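Local coordinates for protein angel homolog 2 (Homo sapiens, PDB 6RW0) that has 2',3'-cyclic phosphatase activity, belongs to the CCR4/nocturin family of deadenylases and probably binds the 3' untranslated regions of mRNAs, at residues Gly138-Ser146 against Val171-Lys180. Sequence-based numbering, arbitrary orientation.
Sequences GCAICFKHS and VGLVLLLQPK
Two strands from different sheets of the beta sandwich, Gly138-Lys144 and Val171-Pro179, face each other across its hydrophobic core, running nearly parallel (11°) with axes 6.9 Å apart at closest approach. Ile141 reaches the facing strand with both branches. Its CD1 lies 4.0 Å from Leu173 CG and touches the backbone carbonyl of that residue, while CG2 meets Leu175 CD1 at 3.5 Å, the two side chains lying alongside one another and pointing opposite ways. Cutting Ile141 back to an alanine would probably open a gap between the sheets, with Leu173 losing its contact to CD1 and Leu175 its contact to CG2. Further along, Leu177 CD2 sits over one face of the Phe143 ring in a CH-pi contact, 3.9 Å from its centroid, and Leu175 CD1 lies at the ring edge. A chi1 of 65° sets this ring between the backbone N and C=O of Phe143, where it meets Leu177; the ring of His125 is also a neighbour. Where the strands end, extended Lys180 donates from NZ to His145 O (2.7 Å), the NZ donor standing 25° out of the carbonyl plane, and one water bridges Ser146 O and Lys180 O. Such face-to-face packing of two sheets is typical of the DNase I-like endonuclease/exonuclease/phosphatase fold.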
# COMPACT_ATOMS: atom_id res chain seq x y z
N GLY A 138 11.41 3.85 3.43
CA GLY A 138 10.11 4.15 3.99
C GLY A 138 9.07 4.50 2.96
O GLY A 138 9.23 4.25 1.76
N CYS A 139 8.00 5.09 3.46
CA CYS A 139 6.86 5.48 2.65
C CYS A 139 6.88 6.98 2.39
O CYS A 139 7.25 7.78 3.27
CB CYS A 139 5.54 5.19 3.38
SG CYS A 139 5.14 3.47 3.60
N ALA A 140 6.42 7.38 1.22
CA ALA A 140 6.23 8.78 0.92
C ALA A 140 4.83 8.98 0.37
O ALA A 140 4.30 8.12 -0.34
CB ALA A 140 7.26 9.31 -0.08
N ILE A 141 4.21 10.10 0.73
CA ILE A 141 2.99 10.57 0.07
C ILE A 141 3.29 11.95 -0.49
O ILE A 141 3.73 12.84 0.24
CB ILE A 141 1.77 10.61 1.01
CG1 ILE A 141 1.44 9.23 1.55
CG2 ILE A 141 0.56 11.14 0.23
CD1 ILE A 141 0.34 9.23 2.64
N CYS A 142 3.07 12.11 -1.79
CA CYS A 142 3.36 13.34 -2.50
C CYS A 142 2.10 13.77 -3.22
O CYS A 142 1.29 12.94 -3.64
CB CYS A 142 4.47 13.10 -3.52
SG CYS A 142 5.91 12.18 -2.88
N PHE A 143 1.89 15.06 -3.37
CA PHE A 143 0.66 15.54 -4.04
C PHE A 143 0.96 16.83 -4.79
O PHE A 143 1.84 17.54 -4.40
CB PHE A 143 -0.47 15.70 -3.01
CG PHE A 143 -0.19 16.76 -2.00
CD1 PHE A 143 0.37 16.46 -0.78
CD2 PHE A 143 -0.41 18.08 -2.32
CE1 PHE A 143 0.64 17.47 0.12
CE2 PHE A 143 -0.13 19.08 -1.42
CZ PHE A 143 0.38 18.77 -0.21
N LYS A 144 0.27 17.06 -5.89
CA LYS A 144 0.50 18.28 -6.69
C LYS A 144 0.02 19.46 -5.84
O LYS A 144 -1.12 19.45 -5.47
CB LYS A 144 -0.27 18.21 -8.01
CG LYS A 144 0.30 17.21 -9.00
CD LYS A 144 1.69 17.53 -9.43
CE LYS A 144 2.09 16.82 -10.71
NZ LYS A 144 1.33 17.35 -11.86
N HIS A 145 0.83 20.49 -5.65
CA HIS A 145 0.38 21.65 -4.84
C HIS A 145 -0.68 22.47 -5.59
O HIS A 145 -1.40 23.15 -4.93
CB HIS A 145 1.54 22.42 -4.21
CG HIS A 145 2.69 22.65 -5.10
ND1 HIS A 145 2.59 23.47 -6.19
CD2 HIS A 145 3.95 22.22 -5.03
CE1 HIS A 145 3.76 23.50 -6.78
NE2 HIS A 145 4.60 22.74 -6.10
N SER A 146 -0.78 22.36 -6.91
CA SER A 146 -1.86 22.97 -7.72
C SER A 146 -3.21 22.32 -7.41
O SER A 146 -4.20 22.96 -7.68
CB SER A 146 -1.54 22.88 -9.19
OG SER A 146 -1.67 21.57 -9.68
N VAL A 171 6.16 1.03 8.95
CA VAL A 171 5.52 2.31 9.18
C VAL A 171 4.35 2.53 8.22
O VAL A 171 4.15 1.82 7.24
CB VAL A 171 6.50 3.50 9.06
CG1 VAL A 171 7.60 3.43 10.11
CG2 VAL A 171 7.12 3.55 7.65
N GLY A 172 3.59 3.58 8.54
CA GLY A 172 2.58 4.11 7.65
C GLY A 172 2.59 5.63 7.71
O GLY A 172 3.28 6.23 8.54
N LEU A 173 1.78 6.24 6.84
CA LEU A 173 1.70 7.69 6.78
C LEU A 173 0.31 8.05 6.30
O LEU A 173 -0.21 7.42 5.37
CB LEU A 173 2.76 8.27 5.84
CG LEU A 173 2.84 9.79 5.77
CD1 LEU A 173 3.18 10.43 7.09
CD2 LEU A 173 3.88 10.17 4.71
N VAL A 174 -0.31 9.03 6.95
CA VAL A 174 -1.66 9.48 6.62
C VAL A 174 -1.63 10.99 6.47
O VAL A 174 -1.20 11.70 7.39
CB VAL A 174 -2.68 9.07 7.70
CG1 VAL A 174 -4.08 9.52 7.30
CG2 VAL A 174 -2.63 7.55 7.94
N LEU A 175 -2.05 11.49 5.31
CA LEU A 175 -2.17 12.92 5.11
C LEU A 175 -3.65 13.28 5.03
O LEU A 175 -4.47 12.50 4.54
CB LEU A 175 -1.50 13.39 3.81
CG LEU A 175 -0.01 13.10 3.60
CD1 LEU A 175 0.53 13.91 2.41
CD2 LEU A 175 0.84 13.32 4.82
N LEU A 176 -3.98 14.47 5.49
CA LEU A 176 -5.29 15.05 5.26
C LEU A 176 -5.10 16.22 4.32
O LEU A 176 -4.31 17.13 4.62
CB LEU A 176 -5.94 15.48 6.57
CG LEU A 176 -7.42 15.82 6.40
CD1 LEU A 176 -8.30 14.62 6.03
CD2 LEU A 176 -7.94 16.47 7.67
N LEU A 177 -5.75 16.15 3.17
CA LEU A 177 -5.57 17.12 2.07
C LEU A 177 -6.86 17.88 1.78
O LEU A 177 -7.89 17.29 1.86
CB LEU A 177 -5.15 16.38 0.80
CG LEU A 177 -3.89 15.53 0.88
CD1 LEU A 177 -3.62 14.88 -0.46
CD2 LEU A 177 -2.69 16.36 1.29
N GLN A 178 -6.77 19.16 1.46
CA GLN A 178 -7.94 19.97 1.10
C GLN A 178 -7.90 20.18 -0.42
O GLN A 178 -6.97 20.81 -0.88
CB GLN A 178 -7.93 21.30 1.83
CG GLN A 178 -9.17 22.13 1.53
CD GLN A 178 -10.43 21.43 1.94
OE1 GLN A 178 -10.51 20.85 3.00
NE2 GLN A 178 -11.42 21.43 1.08
N PRO A 179 -8.87 19.68 -1.20
CA PRO A 179 -8.90 19.95 -2.62
C PRO A 179 -8.94 21.46 -2.89
O PRO A 179 -9.63 22.12 -2.21
CB PRO A 179 -10.19 19.27 -3.09
CG PRO A 179 -10.38 18.17 -2.10
CD PRO A 179 -9.93 18.77 -0.79
N LYS A 180 -8.18 21.93 -3.87
CA LYS A 180 -8.10 23.37 -4.22
C LYS A 180 -9.17 23.71 -5.24
O LYS A 180 -8.87 23.63 -6.41
CB LYS A 180 -6.73 23.68 -4.79
CG LYS A 180 -5.68 23.98 -3.74
CD LYS A 180 -4.52 24.73 -4.27
CE LYS A 180 -3.45 24.89 -3.22
NZ LYS A 180 -2.21 25.44 -3.78
O HOH W 1 -7.22 22.43 -8.20